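Hypothetical protein AGR_L_1239 (Agrobacterium tumefaciens str. C58, PDB 1VQS) is of unknown function but belongs to the NIPSNAP family and adopts the ferredoxin-like fold expected of the dimeric alpha-beta barrel clan. Local coordinates at residues E37-E40 / I41-S44; L72-R75 / A76-R79; L89-L92 / P93-D97. All coordinates share one frame; numbering follows the deposited sequence.

Contact 1: E37-E40 / I41-S44; sequences EGIE and IQKS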
ATOM      1  N   GLU B  37       1.411  17.532  28.872  1.00 21.77           N
ATOM      2  CA  GLU B  37       2.281  18.623  28.418  1.00 22.91           C
ATOM      3  C   GLU B  37       1.925  19.241  27.077  1.00 24.13           C
ATOM      4  O   GLU B  37       2.426  20.314  26.784  1.00 27.34           O
ATOM      5  CB  GLU B  37       3.750  18.138  28.391  1.00 23.85           C
ATOM      6  CG  GLU B  37       4.219  17.537  29.731  1.00 28.17           C
ATOM      7  CD  GLU B  37       5.704  17.141  29.770  1.00 31.40           C
ATOM      8  OE1 GLU B  37       6.550  17.974  29.403  1.00 36.71           O
ATOM      9  OE2 GLU B  37       6.026  15.997  30.191  1.00 33.48           O
ATOM     10  N   GLY B  38       1.081  18.590  26.261  1.00 21.44           N
ATOM     11  CA  GLY B  38       0.839  19.064  24.900  1.00 22.15           C
ATOM     12  C   GLY B  38      -0.561  19.492  24.488  1.00 21.58           C
ATOM     13  O   GLY B  38      -0.735  20.448  23.736  1.00 21.13           O
ATOM     14  N   ILE B  39      -1.586  18.772  24.928  1.00 22.67           N
ATOM     15  CA  ILE B  39      -2.902  18.969  24.318  1.00 21.71           C
ATOM     16  C   ILE B  39      -3.515  20.333  24.627  1.00 21.62           C
ATOM     17  O   ILE B  39      -4.163  20.924  23.777  1.00 20.67           O
ATOM     18  CB  ILE B  39      -3.859  17.797  24.678  1.00 21.28           C
ATOM     19  CG1 ILE B  39      -5.080  17.799  23.756  1.00 22.22           C
ATOM     20  CG2 ILE B  39      -4.266  17.857  26.113  1.00 23.85           C
ATOM     21  CD1 ILE B  39      -4.773  17.538  22.319  1.00 24.82           C
ATOM     22  N   GLU B  40      -3.310  20.875  25.817  1.00 20.60           N
ATOM     23  CA  GLU B  40      -3.859  22.213  26.084  1.00 21.41           C
ATOM     24  C   GLU B  40      -3.232  23.309  25.217  1.00 19.75           C
ATOM     25  O   GLU B  40      -3.938  24.197  24.692  1.00 20.17           O
ATOM     26  CB  GLU B  40      -3.798  22.554  27.581  1.00 23.99           C
ATOM     27  CG  GLU B  40      -4.826  21.761  28.380  1.00 26.20           C
ATOM     28  CD  GLU B  40      -6.282  21.966  27.879  1.00 30.55           C
ATOM     29  OE1 GLU B  40      -6.764  23.139  27.831  1.00 38.29           O
ATOM     30  OE2 GLU B  40      -6.931  20.958  27.525  1.00 36.35           O
ATOM     31  N   ILE B  41      -1.917  23.239  25.040  1.00 20.43           N
ATOM     32  CA  ILE B  41      -1.261  24.157  24.117  1.00 20.20           C
ATOM     33  C   ILE B  41      -1.782  23.970  22.694  1.00 19.50           C
ATOM     34  O   ILE B  41      -2.111  24.937  22.015  1.00 19.28           O
ATOM     35  CB  ILE B  41       0.278  23.995  24.188  1.00 21.82           C
ATOM     36  CG1 ILE B  41       0.816  24.470  25.554  1.00 23.66           C
ATOM     37  CG2 ILE B  41       0.953  24.735  23.047  1.00 22.32           C
ATOM     38  CD1 ILE B  41       2.197  23.918  25.920  1.00 24.75           C
ATOM     39  N   GLN B  42      -1.901  22.718  22.247  1.00 19.51           N
ATOM     40  CA  GLN B  42      -2.335  22.445  20.880  1.00 19.88           C
ATOM     41  C   GLN B  42      -3.757  22.990  20.663  1.00 19.92           C
ATOM     42  O   GLN B  42      -4.015  23.696  19.700  1.00 18.65           O
ATOM     43  CB  GLN B  42      -2.302  20.950  20.595  1.00 20.35           C
ATOM     44  CG  GLN B  42      -2.468  20.626  19.150  1.00 20.32           C
ATOM     45  CD  GLN B  42      -2.309  19.155  18.890  1.00 20.32           C
ATOM     46  OE1 GLN B  42      -2.622  18.343  19.763  1.00 23.75           O
ATOM     47  NE2 GLN B  42      -1.879  18.794  17.661  1.00 22.54           N
ATOM     48  N   LYS B  43      -4.670  22.706  21.587  1.00 19.68           N
ATOM     49  CA  LYS B  43      -6.051  23.206  21.510  1.00 20.42           C
ATOM     50  C   LYS B  43      -6.097  24.727  21.504  1.00 18.83           C
ATOM     51  O   LYS B  43      -6.949  25.352  20.834  1.00 19.49           O
ATOM     52  CB  LYS B  43      -6.918  22.683  22.658  1.00 20.31           C
ATOM     53  CG  LYS B  43      -7.216  21.203  22.566  1.00 23.78           C
ATOM     54  CD  LYS B  43      -7.634  20.590  23.900  1.00 29.93           C
ATOM     55  CE  LYS B  43      -8.929  21.070  24.424  1.00 35.82           C
ATOM     56  NZ  LYS B  43      -9.060  20.510  25.817  1.00 29.92           N
ATOM     57  N   SER B  44      -5.197  25.353  22.264  1.00 19.47           N
ATOM     58  CA  SER B  44      -5.224  26.805  22.367  1.00 19.83           C
ATOM     59  C   SER B  44      -4.924  27.519  21.078  1.00 19.10           C
ATOM     60  O   SER B  44      -5.221  28.708  20.960  1.00 21.17           O
ATOM     61  CB  SER B  44      -4.273  27.311  23.432  1.00 19.64           C
ATOM     62  OG  SER B  44      -2.937  27.253  22.992  1.00 20.24           O
TER

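Contact 2: L72-R75 / A76-R79; sequences LDDR and AERR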
ATOM      1  N   LEU B  72     -10.553  26.696   5.546  1.00 21.43           N
ATOM      2  CA  LEU B  72      -9.199  26.255   5.437  1.00 20.75           C
ATOM      3  C   LEU B  72      -8.205  27.389   5.569  1.00 18.30           C
ATOM      4  O   LEU B  72      -7.075  27.140   5.999  1.00 19.68           O
ATOM      5  CB  LEU B  72      -8.964  25.435   4.167  1.00 21.87           C
ATOM      6  CG  LEU B  72      -9.811  24.144   4.148  1.00 23.17           C
ATOM      7  CD1 LEU B  72      -9.554  23.340   2.886  1.00 28.30           C
ATOM      8  CD2 LEU B  72      -9.573  23.257   5.347  1.00 22.37           C
ATOM      9  N   ASP B  73      -8.591  28.607   5.230  1.00 19.85           N
ATOM     10  CA  ASP B  73      -7.668  29.723   5.476  1.00 20.35           C
ATOM     11  C   ASP B  73      -7.513  29.966   6.978  1.00 19.99           C
ATOM     12  O   ASP B  73      -6.414  30.290   7.459  1.00 20.88           O
ATOM     13  CB  ASP B  73      -8.072  31.000   4.745  1.00 21.59           C
ATOM     14  CG  ASP B  73      -7.902  30.885   3.212  1.00 24.42           C
ATOM     15  OD1 ASP B  73      -7.560  29.801   2.740  1.00 28.84           O
ATOM     16  OD2 ASP B  73      -8.144  31.882   2.513  1.00 31.41           O
ATOM     17  N   ASP B  74      -8.600  29.801   7.730  1.00 19.49           N
ATOM     18  CA  ASP B  74      -8.515  29.918   9.177  1.00 19.51           C
ATOM     19  C   ASP B  74      -7.678  28.783   9.752  1.00 19.90           C
ATOM     20  O   ASP B  74      -6.838  28.996  10.638  1.00 20.22           O
ATOM     21  CB  ASP B  74      -9.897  29.963   9.831  1.00 21.03           C
ATOM     22  CG  ASP B  74      -9.819  30.329  11.317  1.00 21.88           C
ATOM     23  OD1 ASP B  74      -9.214  31.357  11.665  1.00 23.07           O
ATOM     24  OD2 ASP B  74     -10.333  29.559  12.120  1.00 22.92           O
ATOM     25  N   ARG B  75      -7.875  27.568   9.249  1.00 18.98           N
ATOM     26  CA  ARG B  75      -6.995  26.470   9.660  1.00 19.76           C
ATOM     27  C   ARG B  75      -5.532  26.854   9.461  1.00 19.26           C
ATOM     28  O   ARG B  75      -4.684  26.612  10.301  1.00 21.34           O
ATOM     29  CB  ARG B  75      -7.293  25.200   8.854  1.00 20.03           C
ATOM     30  CG  ARG B  75      -6.274  24.087   9.038  1.00 20.17           C
ATOM     31  CD  ARG B  75      -6.593  22.895   8.124  1.00 22.16           C
ATOM     32  NE  ARG B  75      -5.582  21.883   8.389  1.00 20.73           N
ATOM     33  CZ  ARG B  75      -4.340  21.899   7.919  1.00 22.62           C
ATOM     34  NH1 ARG B  75      -3.969  22.804   7.028  1.00 24.36           N
ATOM     35  NH2 ARG B  75      -3.484  20.974   8.311  1.00 24.25           N
ATOM     36  N   ALA B  76      -5.237  27.400   8.290  1.00 20.43           N
ATOM     37  CA  ALA B  76      -3.848  27.737   7.979  1.00 20.74           C
ATOM     38  C   ALA B  76      -3.267  28.754   8.970  1.00 20.72           C
ATOM     39  O   ALA B  76      -2.136  28.619   9.428  1.00 21.62           O
ATOM     40  CB  ALA B  76      -3.748  28.260   6.570  1.00 23.01           C
ATOM     41  N   GLU B  77      -4.053  29.755   9.310  1.00 20.03           N
ATOM     42  CA  GLU B  77      -3.590  30.804  10.211  1.00 20.82           C
ATOM     43  C   GLU B  77      -3.353  30.215  11.607  1.00 20.89           C
ATOM     44  O   GLU B  77      -2.366  30.537  12.279  1.00 21.77           O
ATOM     45  CB  GLU B  77      -4.629  31.896  10.249  1.00 21.27           C
ATOM     46  CG  GLU B  77      -4.704  32.641   8.912  1.00 24.10           C
ATOM     47  CD  GLU B  77      -5.966  33.446   8.726  1.00 33.97           C
ATOM     48  OE1 GLU B  77      -6.658  33.711   9.733  1.00 34.04           O
ATOM     49  OE2 GLU B  77      -6.255  33.821   7.557  1.00 45.21           O
ATOM     50  N   ARG B  78      -4.257  29.321  12.018  1.00 19.91           N
ATOM     51  CA  ARG B  78      -4.137  28.649  13.327  1.00 19.57           C
ATOM     52  C   ARG B  78      -2.905  27.763  13.396  1.00 21.16           C
ATOM     53  O   ARG B  78      -2.176  27.769  14.406  1.00 21.35           O
ATOM     54  CB  ARG B  78      -5.423  27.860  13.657  1.00 18.68           C
ATOM     55  CG  ARG B  78      -6.617  28.723  13.986  1.00 19.14           C
ATOM     56  CD  ARG B  78      -7.872  27.912  14.063  1.00 18.88           C
ATOM     57  NE  ARG B  78      -9.031  28.687  14.509  1.00 18.39           N
ATOM     58  CZ  ARG B  78      -9.343  28.932  15.782  1.00 18.73           C
ATOM     59  NH1 ARG B  78      -8.581  28.477  16.766  1.00 18.10           N
ATOM     60  NH2 ARG B  78     -10.412  29.649  16.071  1.00 20.95           N
ATOM     61  N   ARG B  79      -2.663  26.972  12.353  1.00 19.90           N
ATOM     62  CA  ARG B  79      -1.489  26.108  12.373  1.00 22.93           C
ATOM     63  C   ARG B  79      -0.198  26.912  12.341  1.00 21.61           C
ATOM     64  O   ARG B  79       0.793  26.485  12.923  1.00 22.13           O
ATOM     65  CB  ARG B  79      -1.545  25.122  11.218  1.00 23.25           C
ATOM     66  CG  ARG B  79      -2.669  24.123  11.393  1.00 28.53           C
ATOM     67  CD  ARG B  79      -2.468  22.775  10.746  1.00 31.40           C
ATOM     68  NE  ARG B  79      -1.187  22.142  11.076  1.00 29.41           N
ATOM     69  CZ  ARG B  79      -0.952  21.287  12.080  1.00 27.57           C
ATOM     70  NH1 ARG B  79      -1.883  20.885  12.931  1.00 29.15           N
ATOM     71  NH2 ARG B  79       0.274  20.822  12.230  1.00 31.81           N
TER
HETATM   72  O   HOH W   1     -11.883  31.171  13.794  1.00 17.82           O
HETATM   73  O   HOH W   2      -9.154  33.496  10.002  1.00 39.79           O

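Contact 3: L89-L92 / P93-D97; sequences LSFL and PKIRD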
ATOM      1  N   LEU B  89       6.904  24.255  20.174  1.00 19.05           N
ATOM      2  CA  LEU B  89       8.162  23.748  19.624  1.00 19.39           C
ATOM      3  C   LEU B  89       8.984  23.047  20.692  1.00 21.71           C
ATOM      4  O   LEU B  89       9.749  22.123  20.376  1.00 23.00           O
ATOM      5  CB  LEU B  89       8.947  24.874  18.988  1.00 19.37           C
ATOM      6  CG  LEU B  89       8.261  25.556  17.801  1.00 22.62           C
ATOM      7  CD1 LEU B  89       9.016  26.800  17.400  1.00 22.59           C
ATOM      8  CD2 LEU B  89       8.204  24.619  16.614  1.00 27.93           C
ATOM      9  N   SER B  90       8.836  23.455  21.944  1.00 20.34           N
ATOM     10  CA  SER B  90       9.545  22.774  23.053  1.00 20.32           C
ATOM     11  C   SER B  90       8.831  21.487  23.465  1.00 21.04           C
ATOM     12  O   SER B  90       9.435  20.631  24.126  1.00 20.64           O
ATOM     13  CB  SER B  90       9.789  23.679  24.244  0.50 22.61           C
ATOM     14  OG  SER B  90       8.600  24.215  24.747  0.50 19.08           O
ATOM     15  N   PHE B  91       7.547  21.380  23.129  1.00 19.80           N
ATOM     16  CA  PHE B  91       6.824  20.135  23.372  1.00 20.27           C
ATOM     17  C   PHE B  91       7.089  19.076  22.311  1.00 21.09           C
ATOM     18  O   PHE B  91       7.267  17.883  22.637  1.00 21.17           O
ATOM     19  CB  PHE B  91       5.287  20.379  23.441  1.00 19.97           C
ATOM     20  CG  PHE B  91       4.500  19.097  23.417  1.00 20.83           C
ATOM     21  CD1 PHE B  91       4.457  18.296  24.554  1.00 21.21           C
ATOM     22  CD2 PHE B  91       3.891  18.647  22.258  1.00 20.48           C
ATOM     23  CE1 PHE B  91       3.797  17.058  24.521  1.00 21.19           C
ATOM     24  CE2 PHE B  91       3.221  17.423  22.241  1.00 22.15           C
ATOM     25  CZ  PHE B  91       3.199  16.636  23.379  1.00 22.27           C
ATOM     26  N   LEU B  92       7.118  19.486  21.046  1.00 20.52           N
ATOM     27  CA  LEU B  92       7.268  18.546  19.932  1.00 20.49           C
ATOM     28  C   LEU B  92       8.372  17.469  20.074  1.00 22.20           C
ATOM     29  O   LEU B  92       8.139  16.332  19.654  1.00 21.57           O
ATOM     30  CB  LEU B  92       7.402  19.271  18.591  1.00 23.33           C
ATOM     31  CG  LEU B  92       6.130  19.891  17.993  1.00 23.85           C
ATOM     32  CD1 LEU B  92       6.502  20.677  16.737  1.00 22.81           C
ATOM     33  CD2 LEU B  92       5.097  18.819  17.687  1.00 24.54           C
ATOM     34  N   PRO B  93       9.555  17.807  20.619  1.00 20.32           N
ATOM     35  CA  PRO B  93      10.580  16.756  20.743  1.00 20.03           C
ATOM     36  C   PRO B  93      10.111  15.546  21.531  1.00 20.10           C
ATOM     37  O   PRO B  93      10.677  14.450  21.376  1.00 20.37           O
ATOM     38  CB  PRO B  93      11.731  17.461  21.481  1.00 21.65           C
ATOM     39  CG  PRO B  93      11.561  18.909  21.095  1.00 21.98           C
ATOM     40  CD  PRO B  93      10.071  19.123  21.055  1.00 21.98           C
ATOM     41  N   LYS B  94       9.100  15.724  22.374  1.00 20.22           N
ATOM     42  CA  LYS B  94       8.620  14.644  23.235  1.00 19.07           C
ATOM     43  C   LYS B  94       7.723  13.645  22.487  1.00 19.73           C
ATOM     44  O   LYS B  94       7.459  12.544  23.005  1.00 19.53           O
ATOM     45  CB  LYS B  94       7.856  15.210  24.435  1.00 19.81           C
ATOM     46  CG  LYS B  94       8.637  16.246  25.227  1.00 24.21           C
ATOM     47  CD  LYS B  94       7.753  16.942  26.219  1.00 25.22           C
ATOM     48  CE  LYS B  94       8.482  18.096  26.856  1.00 30.70           C
ATOM     49  NZ  LYS B  94       9.109  17.658  28.109  1.00 29.30           N
ATOM     50  N   ILE B  95       7.232  14.032  21.302  1.00 19.25           N
ATOM     51  CA  ILE B  95       6.490  13.093  20.488  1.00 19.10           C
ATOM     52  C   ILE B  95       7.037  12.869  19.085  1.00 19.82           C
ATOM     53  O   ILE B  95       6.658  11.920  18.423  1.00 20.34           O
ATOM     54  CB  ILE B  95       4.989  13.463  20.367  1.00 20.17           C
ATOM     55  CG1 ILE B  95       4.768  14.835  19.700  1.00 20.31           C
ATOM     56  CG2 ILE B  95       4.352  13.413  21.726  1.00 21.00           C
ATOM     57  CD1 ILE B  95       3.336  15.093  19.308  1.00 20.50           C
ATOM     58  N   ARG B  96       7.924  13.716  18.588  1.00 19.76           N
ATOM     59  CA  ARG B  96       8.231  13.611  17.172  1.00 20.27           C
ATOM     60  C   ARG B  96       9.033  12.365  16.793  1.00 20.45           C
ATOM     61  O   ARG B  96       9.065  11.999  15.596  1.00 21.77           O
ATOM     62  CB  ARG B  96       8.902  14.864  16.664  1.00 24.34           C
ATOM     63  CG  ARG B  96      10.224  15.069  17.194  1.00 24.73           C
ATOM     64  CD  ARG B  96      10.908  16.227  16.472  1.00 29.31           C
ATOM     65  NE  ARG B  96      12.138  16.580  17.151  1.00 28.40           N
ATOM     66  CZ  ARG B  96      12.618  17.820  17.227  1.00 29.29           C
ATOM     67  NH1 ARG B  96      11.957  18.807  16.656  1.00 31.00           N
ATOM     68  NH2 ARG B  96      13.747  18.054  17.878  1.00 30.43           N
ATOM     69  N   ASP B  97       9.692  11.731  17.766  1.00 19.31           N
ATOM     70  CA  ASP B  97      10.369  10.443  17.541  1.00 20.45           C
ATOM     71  C   ASP B  97       9.494   9.262  17.915  1.00 21.18           C
ATOM     72  O   ASP B  97       9.824   8.116  17.566  1.00 22.27           O
ATOM     73  CB  ASP B  97      11.706  10.380  18.271  1.00 19.60           C
ATOM     74  CG  ASP B  97      12.636  11.504  17.890  1.00 21.40           C
ATOM     75  OD1 ASP B  97      12.532  12.035  16.763  1.00 21.65           O
ATOM     76  OD2 ASP B  97      13.466  11.890  18.755  1.00 23.98           O
TER

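Contact 1: E37-E40 / I41-S44
Lys-43 NZ donates a hydrogen bond of 2.8 Å to Glu-40 OE2, closing an i to i+3 salt bridge on helix 27-46, the first helix of the ferredoxin-like fold. The amine reaches OE2 from the syn side, 17° out of the carboxylate plane. OE1 lies further off, 4.0 Å from Lys-43 NZ. The lysine chain bends at chi3 (67°), which swings its end over to the carboxylate. Its middle still lies against the isoleucine one turn back, with Lys-43 CD 3.8 Å from Ile-39 CG1.

The backbone from Ile-39 onward is alpha-helical, and i to i+4 bonds join the two segments. Lys-43 N gives a nearly straight bond to Ile-39 O at 2.9 Å, and Gln-42 N bonds to Gly-38 O. Gln-42 extends its chain, and its OE1 comes to 3.4 Å from Ile-39 CD1. Both residues are buried. Gln-42 touches His-65 and Trp-67 of strand 62-69, while Ile-39 packs on Phe-112 of the second subunit.

Ile-41 takes another side of the helix. Its CD1 lies 3.7 Å from Glu-37 O, and its side chain also rests on Trp-88 and Arg-87 of helix 86-89. The helix is thus shared between the sheet, a second subunit and the short helix. Near its C-terminal end, Ser-44 N bonds to Glu-40 O at 3.0 Å, but this bond is bent, with an N-H...O angle of 143°. The Ser-44 hydroxyl turns back onto the same helix, where OG donates to Ile-41 O at 2.6 Å.

Contact 2: L72-R75 / A76-R79
The opening turns of helix 72-84, the second helix of the ferredoxin-like fold, carry an i to i+4 salt bridge between Asp-74 and Arg-78. Arg-78 NE donates to Asp-74 OD2 at 2.9 Å, with an N-H...O angle of 161°. The oxygen lies in the guanidinium plane, but the nitrogen meets it from above the carboxylate plane. The two flat groups are almost perpendicular, 88° apart. Water 1 links Asp-74 OD2 to Arg-78 NH2 and closes a ring beside the direct bond. Arg-78 NH1 turns elsewhere, to His-45 O.

Asp-74 OD1 lies 4.0 Å from Glu-77 OE1. Water 2 donates to both oxygens, which probably eases the repulsion between the acids.

Arg-75 and Arg-79 run side by side towards the sheet, their guanidinium planes 13° apart. Arg-75 is held by salt bridges to Glu-16 and to Glu-56 of the fourth subunit, which should offset the nearby like charge. At the start of the helix, Asp-73 OD1 accepts from the backbone N of Asp-73, and OD2 bonds to Ser-71 OG, both of the third subunit. Over the Arg-75 guanidinium face lies a methylene: Arg-79 CD sits 3.2 Å from Arg-75 NH2, towards the group's rim.

Contact 3: L89-L92 / P93-D97
Phe-91 and Ile-95 form the tight side of this turn, in the loop that leads from helix 86-89 to strand 99-109 of the ferredoxin-like fold. Ile-95 CD1 lies 3.7 Å from Phe-91 CE2, and Ile-95 CG2 lies 3.8 Å from Phe-91 CZ. Two branches of the isoleucine thus touch neighbouring ring atoms. Ile-95 CG1 sits between its own backbone N and carbonyl carbon (chi1 61°), which sends CD1 to one part of the ring and leaves CG2 for the other. Both residues are buried. Phe-91 meets the Trp-88 ring, and Ile-95 packs on Tyr-30 and Val-33 of helix 27-46.

The backbone is tightly wound here too. Leu-92 O accepts two bonds, from Arg-96 N at 2.8 Å and from Ile-95 N at 3.0 Å. Ile-95 N stands above the carbonyl plane, while Arg-96 N approaches almost in line with the C=O. Lys-94 N bonds to Phe-91 O at 2.8 Å. Pro-93 has no N-H to offer, and its ring CD rests 3.1 Å from Leu-89 O instead.

The other side is looser and faces solvent. Ser-90, Pro-93, Lys-94 and Arg-96 are exposed. Lys-94 CD still grazes the ring, 3.9 Å from Phe-91 CD1, but its amine goes to Glu-37. Pro-93 CG lies over one face of the Arg-96 guanidinium, towards its rim. The Arg-96 side chain also comes near a bound methylpentanediol, probably from the crystallisation liquor. Asp-97 OD1 makes a salt bridge to Lys-23, and Arg-96 O accepts a hydrogen bond from Asn-24, both of the fourth subunit.

This chemistry is consistent with a turn held by its apolar face and the doubly bonded Leu-92 carbonyl, while Lys-94 and Asp-97 tie it to helix 27-46 and a neighbouring subunit.

How the contacts relate
Contacts 1 and 3 meet directly, with centres 12 Å apart. A salt bridge joins Glu-37 OE1 to Lys-94 NZ at 2.9 Å, and Phe-91 CD1 lies 3.6 Å from Glu-37 O. The loop of contact 3 is thereby fastened to helix 27-46. Contact 2 does not touch contact 1, but Arg-78 ties its helix to His-45 near the end of helix 27-46. Their centres are 16 Å apart and their nearest atoms about 5 Å. Contacts 2 and 3 are further apart, 21 Å between centres. Each contact also reaches at least one other subunit. With the function unknown, no active site can be assigned here; the bound methylpentanediol lies about 4 Å from the Arg-96 side chain.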